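Local structure of (2Z,6E)-hedycaryol synthase (Kitasatospora setae, 4MC3) at residues A27-E30 and W31-N35; R62-L65 and D66-T69; F149-T152 and Y153-A157; D169-L172 and D173-Y177. The protein catalyses the magnesium-dependent 1,11-cyclization of (2E,6E)-farnesyl diphosphate, with water, to the sesquiterpene alcohol (2Z,6E)-hedycaryol, releasing diphosphate. All blocks are in the same frame, centred on the assembly; numbering follows the deposited sequence.

The four contacts follow one another along the chain and form two pairs. Contacts 1 and 2 touch where Ala27 CB meets Thr69 CG2 at 3.6 Å, which joins helix 21-35 to helix 65-84. Contacts 3 and 4 have centres about 11 Å apart and lie on two consecutive helices, 136-160 and 168-178. A salt bridge from Glu156 OE2 to Arg174 NE, 3.0 Å long, ties them together. Contacts 1 and 4 lie on opposite sides of the chain's centre. Phe149 of contact 3 touches the bound nerolidol, and the Arg175 side chain of contact 4 is about 6 Å from it. The side chains of Met28 and Leu68 stay about 10 and 11 Å from it.

Contact 1: residues A27-E30 and W31-N35; sequences AMWE and WIDAN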
loop_
_atom_site.group_PDB
_atom_site.type_symbol
_atom_site.label_atom_id
_atom_site.label_comp_id
_atom_site.label_asym_id
_atom_site.label_seq_id
_atom_site.Cartn_x
_atom_site.Cartn_y
_atom_site.Cartn_z
ATOM N N ALA A 27 9.796 17.884 -6.474
ATOM C CA ALA A 27 8.651 17.891 -7.384
ATOM C C ALA A 27 7.355 17.627 -6.582
ATOM O O ALA A 27 6.321 18.196 -6.859
ATOM C CB ALA A 27 8.813 16.878 -8.475
ATOM N N MET A 28 7.417 16.722 -5.611
ATOM C CA MET A 28 6.255 16.453 -4.755
ATOM C C MET A 28 5.769 17.704 -4.045
ATOM O O MET A 28 4.586 18.057 -4.087
ATOM C CB MET A 28 6.602 15.403 -3.734
ATOM C CG MET A 28 5.464 15.009 -2.815
ATOM S SD MET A 28 5.917 14.048 -1.352
ATOM C CE MET A 28 6.854 15.297 -0.406
ATOM N N TRP A 29 6.696 18.391 -3.396
ATOM C CA TRP A 29 6.372 19.607 -2.653
ATOM C C TRP A 29 5.839 20.716 -3.530
ATOM O O TRP A 29 4.950 21.466 -3.138
ATOM C CB TRP A 29 7.599 20.084 -1.872
ATOM C CG TRP A 29 7.625 19.498 -0.596
ATOM C CD1 TRP A 29 8.447 18.517 -0.164
ATOM C CD2 TRP A 29 6.687 19.732 0.441
ATOM N NE1 TRP A 29 8.107 18.151 1.093
ATOM C CE2 TRP A 29 7.026 18.890 1.497
ATOM C CE3 TRP A 29 5.586 20.621 0.589
ATOM C CZ2 TRP A 29 6.345 18.907 2.714
ATOM C CZ3 TRP A 29 4.906 20.630 1.780
ATOM C CH2 TRP A 29 5.285 19.775 2.834
ATOM N N GLU A 30 6.405 20.861 -4.701
ATOM C CA GLU A 30 5.869 21.766 -5.695
ATOM C C GLU A 30 4.407 21.463 -6.053
ATOM O O GLU A 30 3.557 22.362 -6.166
ATOM C CB GLU A 30 6.782 21.643 -6.868
ATOM C CG GLU A 30 6.324 22.253 -8.129
ATOM C CD GLU A 30 7.387 23.136 -8.701
ATOM O OE1 GLU A 30 8.637 22.870 -8.644
ATOM O OE2 GLU A 30 6.904 24.130 -9.185
ATOM N N TRP A 31 4.097 20.180 -6.190
ATOM C CA TRP A 31 2.717 19.777 -6.521
ATOM C C TRP A 31 1.794 20.053 -5.318
ATOM O O TRP A 31 0.629 20.515 -5.464
ATOM C CB TRP A 31 2.711 18.313 -6.950
ATOM C CG TRP A 31 1.371 17.786 -7.323
ATOM C CD1 TRP A 31 0.770 17.885 -8.538
ATOM C CD2 TRP A 31 0.499 17.030 -6.503
ATOM N NE1 TRP A 31 -0.452 17.278 -8.522
ATOM C CE2 TRP A 31 -0.637 16.728 -7.280
ATOM C CE3 TRP A 31 0.559 16.554 -5.188
ATOM C CZ2 TRP A 31 -1.693 15.995 -6.769
ATOM C CZ3 TRP A 31 -0.475 15.825 -4.708
ATOM C CH2 TRP A 31 -1.579 15.560 -5.473
ATOM N N ILE A 32 2.283 19.744 -4.135
ATOM C CA ILE A 32 1.563 20.012 -2.901
ATOM C C ILE A 32 1.226 21.499 -2.802
ATOM O O ILE A 32 0.082 21.880 -2.506
ATOM C CB ILE A 32 2.358 19.590 -1.669
ATOM C CG1 ILE A 32 2.400 18.049 -1.550
ATOM C CG2 ILE A 32 1.801 20.217 -0.394
ATOM C CD1 ILE A 32 3.505 17.555 -0.624
ATOM N N ASP A 33 2.244 22.316 -3.059
ATOM C CA ASP A 33 2.091 23.771 -2.991
ATOM C C ASP A 33 1.059 24.247 -3.989
ATOM O O ASP A 33 0.152 24.950 -3.603
ATOM C CB ASP A 33 3.431 24.464 -3.282
ATOM C CG ASP A 33 4.430 24.359 -2.124
ATOM O OD1 ASP A 33 4.032 24.009 -0.981
ATOM O OD2 ASP A 33 5.629 24.632 -2.376
ATOM N N ALA A 34 1.165 23.767 -5.232
ATOM C CA ALA A 34 0.253 24.104 -6.335
ATOM C C ALA A 34 -1.200 23.745 -6.043
ATOM O O ALA A 34 -2.108 24.472 -6.464
ATOM C CB ALA A 34 0.735 23.452 -7.619
ATOM N N ASN A 35 -1.400 22.664 -5.302
ATOM C CA ASN A 35 -2.740 22.134 -4.922
ATOM C C ASN A 35 -3.400 22.495 -3.604
ATOM O O ASN A 35 -4.543 22.060 -3.333
ATOM C CB ASN A 35 -2.621 20.608 -4.929
ATOM C CG ASN A 35 -2.572 20.099 -6.325
ATOM O OD1 ASN A 35 -1.517 19.993 -6.961
ATOM N ND2 ASN A 35 -3.715 19.807 -6.829
#
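One face of the Trp29 indole carries the CD1 methyl of Ile32. The methyl sits 4.0 Å from the centroid of the six-membered ring, 15° off its normal, a CH-pi contact. Asp33 OD1 approaches the same ring at its edge. At the edge of the Trp31 ring lies the carbonyl oxygen Met28 O. These are neighbours on successive turns of one alpha helix, 21-35, in the all-helical terpene synthase fold. Its backbone runs in regular i to i+4 bonds. Ile32 N gives its proton to Met28 O at 2.9 Å, and Asp33 N to Trp29 O at 2.8 Å.

Ile32 also serves a second neighbour. Its CD1 lies beside Met28, 3.9 Å from Met28 CG, and the two side chains run alongside each other in the same direction. The other branch, Ile32 CG2, is anti to the backbone N (chi1 -72° for CG1), which turns it to the benzene end of the Trp29 ring. Ile32 CD1 thus touches both the Met28 chain and the Trp29 indole. Met28 and Ile32 face helix 65-84 through Leu72 and Ala76. Trp29 turns to helix 41-50, where it touches Arg44, Met47 and Arg48. Trp31 reaches Lys73 and Leu126. This turn lies away from the active site. At the rim of the Trp29 indole, Trp29 CZ3 lies 3.8 Å from Ile32 CG2.

Contact 2: residues R62-L65 and D66-T69; sequences RADL and DTLT
Asp64 CG stands between its own backbone N and carbonyl carbon (chi1 61°), and this swings the carboxylate over the first turn of the helix that follows. Thr67 OG1 sits beside its backbone N (chi1 -60°), and the two side chains cross at about a right angle. The hydroxyl Thr67 OG1 donates to the syn side of Asp64 OD1 at 2.8 Å, somewhat out of the carboxylate plane. The amide Thr67 N donates to Asp64 OD2 at 3.0 Å, arriving from above the carboxylate plane. Asp64 is therefore the N-cap of helix 65-84. Both carboxylate oxygens are gripped by one residue, which should hold the group's rotation. The helix start would probably also stabilise its negative charge.

One residue on, the carbonyl oxygen Leu65 O takes two bonds. Thr69 N reaches it at 2.9 Å and Thr69 OG1 at 2.8 Å, from opposite faces of its plane. Ala63 CB, before the cap, packs against Thr67 CG2 at 4.0 Å.

The loop after helix 52-59 is held to other parts of the chain by Arg62, which makes salt bridges to Glu16 and Asp294. Leu65, Leu68 and Thr69 lie against helix 21-35, touching Glu23, Ala24 and Ala27.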
loop_
_atom_site.group_PDB
_atom_site.type_symbol
_atom_site.label_atom_id
_atom_site.label_comp_id
_atom_site.label_asym_id
_atom_site.label_seq_id
_atom_site.Cartn_x
_atom_site.Cartn_y
_atom_site.Cartn_z
ATOM N N ARG A 62 13.358 1.103 -7.449
ATOM C CA ARG A 62 13.876 0.914 -8.785
ATOM C C ARG A 62 13.287 1.871 -9.828
ATOM O O ARG A 62 13.596 1.763 -11.020
ATOM C CB ARG A 62 13.636 -0.532 -9.230
ATOM C CG ARG A 62 14.382 -1.470 -8.255
ATOM C CD ARG A 62 14.088 -2.929 -8.575
ATOM N NE ARG A 62 14.791 -3.812 -7.636
ATOM C CZ ARG A 62 15.049 -5.111 -7.857
ATOM N NH1 ARG A 62 14.646 -5.662 -8.983
ATOM N NH2 ARG A 62 15.733 -5.836 -6.978
ATOM N N ALA A 63 12.366 2.725 -9.401
ATOM C CA ALA A 63 11.726 3.589 -10.359
ATOM C C ALA A 63 12.637 4.665 -10.928
ATOM O O ALA A 63 13.530 5.165 -10.244
ATOM C CB ALA A 63 10.570 4.267 -9.662
ATOM N N ASP A 64 12.363 5.064 -12.152
ATOM C CA ASP A 64 12.903 6.284 -12.705
ATOM C C ASP A 64 12.309 7.514 -11.988
ATOM O O ASP A 64 11.329 7.415 -11.246
ATOM C CB ASP A 64 12.541 6.294 -14.192
ATOM C CG ASP A 64 11.043 6.289 -14.408
ATOM O OD1 ASP A 64 10.393 5.225 -14.294
ATOM O OD2 ASP A 64 10.515 7.372 -14.686
ATOM N N LEU A 65 12.900 8.682 -12.180
ATOM C CA LEU A 65 12.484 9.896 -11.537
ATOM C C LEU A 65 11.000 10.226 -11.790
ATOM O O LEU A 65 10.294 10.607 -10.841
ATOM C CB LEU A 65 13.326 11.065 -12.045
ATOM C CG LEU A 65 12.937 12.431 -11.530
ATOM C CD1 LEU A 65 12.968 12.605 -10.027
ATOM C CD2 LEU A 65 13.850 13.478 -12.209
ATOM N N ASP A 66 10.548 10.094 -13.047
ATOM C CA ASP A 66 9.135 10.437 -13.472
ATOM C C ASP A 66 8.151 9.552 -12.700
ATOM O O ASP A 66 7.223 10.059 -12.059
ATOM C CB ASP A 66 8.880 10.345 -14.978
ATOM C CG ASP A 66 9.621 11.430 -15.773
ATOM O OD1 ASP A 66 9.999 12.492 -15.203
ATOM O OD2 ASP A 66 9.792 11.222 -16.989
ATOM N N THR A 67 8.427 8.251 -12.652
ATOM C CA THR A 67 7.547 7.323 -11.905
ATOM C C THR A 67 7.597 7.617 -10.427
ATOM O O THR A 67 6.552 7.632 -9.740
ATOM C CB THR A 67 7.909 5.846 -12.189
ATOM O OG1 THR A 67 7.749 5.606 -13.595
ATOM C CG2 THR A 67 7.031 4.887 -11.430
ATOM N N LEU A 68 8.792 7.780 -9.860
ATOM C CA LEU A 68 8.850 8.108 -8.451
ATOM C C LEU A 68 8.029 9.366 -8.110
ATOM O O LEU A 68 7.351 9.422 -7.073
ATOM C CB LEU A 68 10.297 8.246 -7.976
ATOM C CG LEU A 68 10.479 8.570 -6.498
ATOM C CD1 LEU A 68 9.875 7.544 -5.577
ATOM C CD2 LEU A 68 11.960 8.781 -6.161
ATOM N N THR A 69 8.153 10.389 -8.961
ATOM C CA THR A 69 7.489 11.642 -8.705
ATOM C C THR A 69 5.927 11.459 -8.713
ATOM O O THR A 69 5.285 11.936 -7.776
ATOM C CB THR A 69 7.891 12.664 -9.764
ATOM O OG1 THR A 69 9.315 12.928 -9.653
ATOM C CG2 THR A 69 7.126 13.918 -9.572
#

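Contact 3: residues F149-T152 and Y153-A157; sequences FLQT and YTTEA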
loop_
_atom_site.group_PDB
_atom_site.type_symbol
_atom_site.label_atom_id
_atom_site.label_comp_id
_atom_site.label_asym_id
_atom_site.label_seq_id
_atom_site.Cartn_x
_atom_site.Cartn_y
_atom_site.Cartn_z
ATOM N N PHE A 149 -9.027 0.520 -0.704
ATOM C CA PHE A 149 -8.296 1.306 0.327
ATOM C C PHE A 149 -9.239 2.349 0.919
ATOM O O PHE A 149 -9.377 2.436 2.128
ATOM C CB PHE A 149 -7.044 1.925 -0.319
ATOM C CG PHE A 149 -6.419 2.993 0.471
ATOM C CD1 PHE A 149 -5.554 2.714 1.537
ATOM C CD2 PHE A 149 -6.615 4.315 0.098
ATOM C CE1 PHE A 149 -4.992 3.753 2.263
ATOM C CE2 PHE A 149 -6.075 5.316 0.797
ATOM C CZ PHE A 149 -5.287 5.073 1.885
ATOM N N LEU A 150 -9.914 3.141 0.084
ATOM C CA LEU A 150 -10.768 4.236 0.581
ATOM C C LEU A 150 -11.939 3.653 1.420
ATOM O O LEU A 150 -12.260 4.163 2.476
ATOM C CB LEU A 150 -11.318 5.037 -0.581
ATOM C CG LEU A 150 -10.293 5.936 -1.295
ATOM C CD1 LEU A 150 -11.000 6.596 -2.452
ATOM C CD2 LEU A 150 -9.677 6.933 -0.388
ATOM N N GLN A 151 -12.489 2.559 0.950
ATOM C CA GLN A 151 -13.643 1.931 1.596
ATOM C C GLN A 151 -13.325 1.428 2.972
ATOM O O GLN A 151 -14.225 1.378 3.845
ATOM C CB GLN A 151 -14.226 0.836 0.748
ATOM C CG GLN A 151 -15.620 0.350 1.213
ATOM C CD GLN A 151 -16.726 1.416 1.113
ATOM O OE1 GLN A 151 -16.581 2.491 0.459
ATOM N NE2 GLN A 151 -17.835 1.156 1.798
ATOM N N THR A 152 -12.063 1.096 3.250
ATOM C CA THR A 152 -11.693 0.633 4.602
ATOM C C THR A 152 -11.967 1.651 5.667
ATOM O O THR A 152 -12.273 1.246 6.822
ATOM C CB THR A 152 -10.246 0.118 4.691
ATOM O OG1 THR A 152 -9.289 1.171 4.515
ATOM C CG2 THR A 152 -10.078 -1.025 3.752
ATOM N N TYR A 153 -11.941 2.942 5.339
ATOM C CA TYR A 153 -12.328 3.994 6.280
ATOM C C TYR A 153 -13.784 3.833 6.714
ATOM O O TYR A 153 -14.079 3.912 7.943
ATOM C CB TYR A 153 -12.077 5.364 5.704
ATOM C CG TYR A 153 -10.616 5.758 5.583
ATOM C CD1 TYR A 153 -9.923 6.265 6.678
ATOM C CD2 TYR A 153 -9.945 5.693 4.349
ATOM C CE1 TYR A 153 -8.595 6.655 6.567
ATOM C CE2 TYR A 153 -8.590 6.044 4.240
ATOM C CZ TYR A 153 -7.927 6.538 5.346
ATOM O OH TYR A 153 -6.586 6.931 5.294
ATOM N N THR A 154 -14.661 3.524 5.763
ATOM C CA THR A 154 -16.066 3.322 6.060
ATOM C C THR A 154 -16.292 1.986 6.773
ATOM O O THR A 154 -17.006 1.945 7.748
ATOM C CB THR A 154 -16.856 3.315 4.755
ATOM O OG1 THR A 154 -16.728 4.607 4.135
ATOM C CG2 THR A 154 -18.255 2.934 4.983
ATOM N N THR A 155 -15.668 0.894 6.315
ATOM C CA THR A 155 -15.787 -0.407 7.006
ATOM C C THR A 155 -15.439 -0.352 8.489
ATOM O O THR A 155 -16.201 -0.853 9.361
ATOM C CB THR A 155 -14.931 -1.453 6.319
ATOM O OG1 THR A 155 -15.395 -1.566 4.974
ATOM C CG2 THR A 155 -15.071 -2.827 7.035
ATOM N N GLU A 156 -14.298 0.246 8.803
ATOM C CA GLU A 156 -13.868 0.255 10.177
ATOM C C GLU A 156 -14.800 1.097 11.044
ATOM O O GLU A 156 -15.091 0.707 12.173
ATOM C CB GLU A 156 -12.383 0.653 10.238
ATOM C CG GLU A 156 -11.558 -0.434 9.512
ATOM C CD GLU A 156 -10.071 -0.450 9.805
ATOM O OE1 GLU A 156 -9.562 0.641 10.180
ATOM O OE2 GLU A 156 -9.421 -1.562 9.641
ATOM N N ALA A 157 -15.347 2.198 10.509
ATOM C CA ALA A 157 -16.259 3.028 11.294
ATOM C C ALA A 157 -17.552 2.233 11.586
ATOM O O ALA A 157 -18.115 2.343 12.669
ATOM C CB ALA A 157 -16.551 4.335 10.574
HETATM O O HOH W 1 -17.994 4.634 1.610
#
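Phe149 and Tyr153, one turn apart on helix 136-160, form a T-shaped (edge-to-face) pair in the buried part of the terpene synthase fold. The edge of Tyr153 points at the face of Phe149, with ring centroids 5.9 Å apart and planes at 84°. Phe149 CZ lies 4.2 Å from Tyr153 CE2, and the two side chains run alongside in the same direction. The carbonyl oxygen Leu150 O meets the Tyr153 ring at its edge, in plane.

The backbone mixes two bond patterns here: Tyr153 N bonds to Leu150 O, i to i+3, while Thr155 N bonds to Gln151 O, i to i+4. With chi1 at 68° the Thr152 hydroxyl folds back on the preceding turn, and Thr152 OG1 donates to Phe149 O at 2.7 Å, in the carbonyl plane. On another side, a water bridges Gln151 OE1 and Thr154 OG1, 2.8 Å from each. Gln151 OE1 is also bonded to Arg105.

Tyr153 OH is hydrogen-bonded to Asp82 of the DDXXXE motif, a probable magnesium ligand. Phe149 makes a second edge-to-face contact with Trp183. It touches the bound nerolidol and is important for stabilising the cation at C-11. The pair thus joins a pocket phenylalanine to the DDXXXE motif of a class I terpene cyclase.

Contact 4: residues D169-L172 and D173-Y177; sequences DDYL and DRRMY
Asp173 faces Asp170 one turn back on helix 168-178, their nearest oxygens, Asp170 OD1 and Asp173 OD2, being 4.4 Å apart. A water donates to both atoms at 2.8 Å, and a second water donates to Asp173 OD2 and, weakly, to Asp170 OD1. These waters probably ease the like-charge approach. Asp173 OD1 has its own salt bridge to Arg211.

Arg174 comes next. A chi1 of 75° folds Arg174 CG in over its own backbone, and the extended chain then runs back past Tyr171. The guanidinium places one face over Tyr171 CA. Its NH1 meets the Tyr171 ring at the edge, in plane, 3.7 Å from Tyr171 CD1, and the two planes are 78° apart. A water in the guanidinium plane accepts from Arg174 NH2 and donates to Asp170 O at 2.9 Å. Arg174 NE makes a salt bridge to Glu156 of helix 136-160.

Arg175 takes the face of the same ring. Its CB sits 4.1 Å from the Tyr171 centroid, a CH-pi contact, and its chain, bent at chi2, runs alongside toward the hydroxyl. Arg175 NE lies 3.1 Å from Tyr171 OH. Asp222 serves both side chains, hydrogen-bonded to Tyr171 OH and paired with Arg175 NH2. Met176 packs against Arg211 and Leu215 of helix 204-225.

Tyr171 thus meets two arginines, Arg174 at its edge and Arg175 over one face. Arg175 probably binds the substrate. Tyr171 and Asp222 would help to position the Arg175 side chain, which lies close to Asn221, a probable magnesium ligand of the NXXXSXXXE motif.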
loop_
_atom_site.group_PDB
_atom_site.type_symbol
_atom_site.label_atom_id
_atom_site.label_comp_id
_atom_site.label_asym_id
_atom_site.label_seq_id
_atom_site.Cartn_x
_atom_site.Cartn_y
_atom_site.Cartn_z
ATOM N N ASP A 169 -9.686 -12.809 10.922
ATOM C CA ASP A 169 -9.669 -13.158 9.510
ATOM C C ASP A 169 -10.285 -12.028 8.659
ATOM O O ASP A 169 -9.687 -11.625 7.648
ATOM C CB ASP A 169 -10.295 -14.528 9.182
ATOM C CG ASP A 169 -11.708 -14.721 9.705
ATOM O OD1 ASP A 169 -12.331 -13.839 10.319
ATOM O OD2 ASP A 169 -12.219 -15.835 9.497
ATOM N N ASP A 170 -11.392 -11.487 9.104
ATOM C CA ASP A 170 -12.012 -10.392 8.365
ATOM C C ASP A 170 -11.121 -9.155 8.428
ATOM O O ASP A 170 -11.027 -8.370 7.440
ATOM C CB ASP A 170 -13.375 -10.044 8.952
ATOM C CG ASP A 170 -14.422 -11.128 8.698
ATOM O OD1 ASP A 170 -14.223 -12.025 7.862
ATOM O OD2 ASP A 170 -15.441 -11.115 9.397
ATOM N N TYR A 171 -10.500 -8.907 9.582
ATOM C CA TYR A 171 -9.526 -7.805 9.710
ATOM C C TYR A 171 -8.436 -7.943 8.668
ATOM O O TYR A 171 -8.105 -6.966 7.954
ATOM C CB TYR A 171 -8.950 -7.697 11.122
ATOM C CG TYR A 171 -7.757 -6.735 11.229
ATOM C CD1 TYR A 171 -7.928 -5.376 11.180
ATOM C CD2 TYR A 171 -6.466 -7.212 11.320
ATOM C CE1 TYR A 171 -6.859 -4.523 11.269
ATOM C CE2 TYR A 171 -5.385 -6.371 11.413
ATOM C CZ TYR A 171 -5.587 -5.009 11.402
ATOM O OH TYR A 171 -4.528 -4.134 11.462
ATOM N N LEU A 172 -7.833 -9.130 8.530
ATOM C CA LEU A 172 -6.727 -9.245 7.569
ATOM C C LEU A 172 -7.200 -9.024 6.121
ATOM O O LEU A 172 -6.484 -8.484 5.282
ATOM C CB LEU A 172 -5.985 -10.593 7.679
ATOM C CG LEU A 172 -5.345 -10.924 9.019
ATOM C CD1 LEU A 172 -4.674 -12.312 8.987
ATOM C CD2 LEU A 172 -4.331 -9.869 9.368
ATOM N N ASP A 173 -8.415 -9.436 5.832
ATOM C CA ASP A 173 -8.971 -9.294 4.492
ATOM C C ASP A 173 -9.050 -7.813 4.137
ATOM O O ASP A 173 -8.804 -7.466 2.963
ATOM C CB ASP A 173 -10.365 -9.880 4.420
ATOM C CG ASP A 173 -10.385 -11.400 4.323
ATOM O OD1 ASP A 173 -9.341 -12.025 4.039
ATOM O OD2 ASP A 173 -11.507 -11.969 4.394
ATOM N N ARG A 174 -9.400 -6.960 5.075
ATOM C CA ARG A 174 -9.449 -5.497 4.854
ATOM C C ARG A 174 -8.092 -4.804 5.028
ATOM O O ARG A 174 -7.752 -3.839 4.268
ATOM C CB ARG A 174 -10.539 -4.818 5.634
ATOM C CG ARG A 174 -10.295 -4.651 7.068
ATOM C CD ARG A 174 -11.450 -3.807 7.655
ATOM N NE ARG A 174 -11.304 -3.832 9.082
ATOM C CZ ARG A 174 -11.791 -4.810 9.866
ATOM N NH1 ARG A 174 -11.573 -4.766 11.161
ATOM N NH2 ARG A 174 -12.491 -5.822 9.356
ATOM N N ARG A 175 -7.262 -5.328 5.931
ATOM C CA ARG A 175 -5.970 -4.752 6.219
ATOM C C ARG A 175 -5.031 -4.820 5.006
ATOM O O ARG A 175 -4.180 -3.938 4.817
ATOM C CB ARG A 175 -5.320 -5.431 7.433
ATOM C CG ARG A 175 -4.085 -4.770 7.917
ATOM C CD ARG A 175 -4.302 -3.371 8.388
ATOM N NE ARG A 175 -3.120 -2.861 9.054
ATOM C CZ ARG A 175 -2.458 -1.768 8.696
ATOM N NH1 ARG A 175 -2.871 -0.993 7.676
ATOM N NH2 ARG A 175 -1.378 -1.467 9.352
ATOM N N MET A 176 -5.133 -5.873 4.198
ATOM C CA MET A 176 -4.290 -5.966 2.994
ATOM C C MET A 176 -4.567 -4.788 2.061
ATOM O O MET A 176 -3.678 -4.411 1.320
ATOM C CB MET A 176 -4.364 -7.275 2.251
ATOM C CG MET A 176 -5.623 -7.591 1.590
ATOM S SD MET A 176 -5.414 -8.885 0.273
ATOM C CE MET A 176 -4.551 -8.179 -1.117
ATOM N N TYR A 177 -5.775 -4.251 2.084
ATOM C CA TYR A 177 -6.090 -3.006 1.289
ATOM C C TYR A 177 -5.827 -1.710 2.065
ATOM O O TYR A 177 -5.378 -0.720 1.465
ATOM C CB TYR A 177 -7.504 -3.078 0.771
ATOM C CG TYR A 177 -7.676 -4.237 -0.164
ATOM C CD1 TYR A 177 -7.068 -4.272 -1.417
ATOM C CD2 TYR A 177 -8.431 -5.348 0.214
ATOM C CE1 TYR A 177 -7.213 -5.373 -2.250
ATOM C CE2 TYR A 177 -8.563 -6.438 -0.613
ATOM C CZ TYR A 177 -7.939 -6.450 -1.834
ATOM O OH TYR A 177 -8.080 -7.525 -2.693
HETATM O O HOH W 2 -12.246 -13.584 6.538
HETATM O O HOH W 3 -13.794 -10.698 4.684
HETATM O O HOH W 4 -13.376 -6.847 6.670
#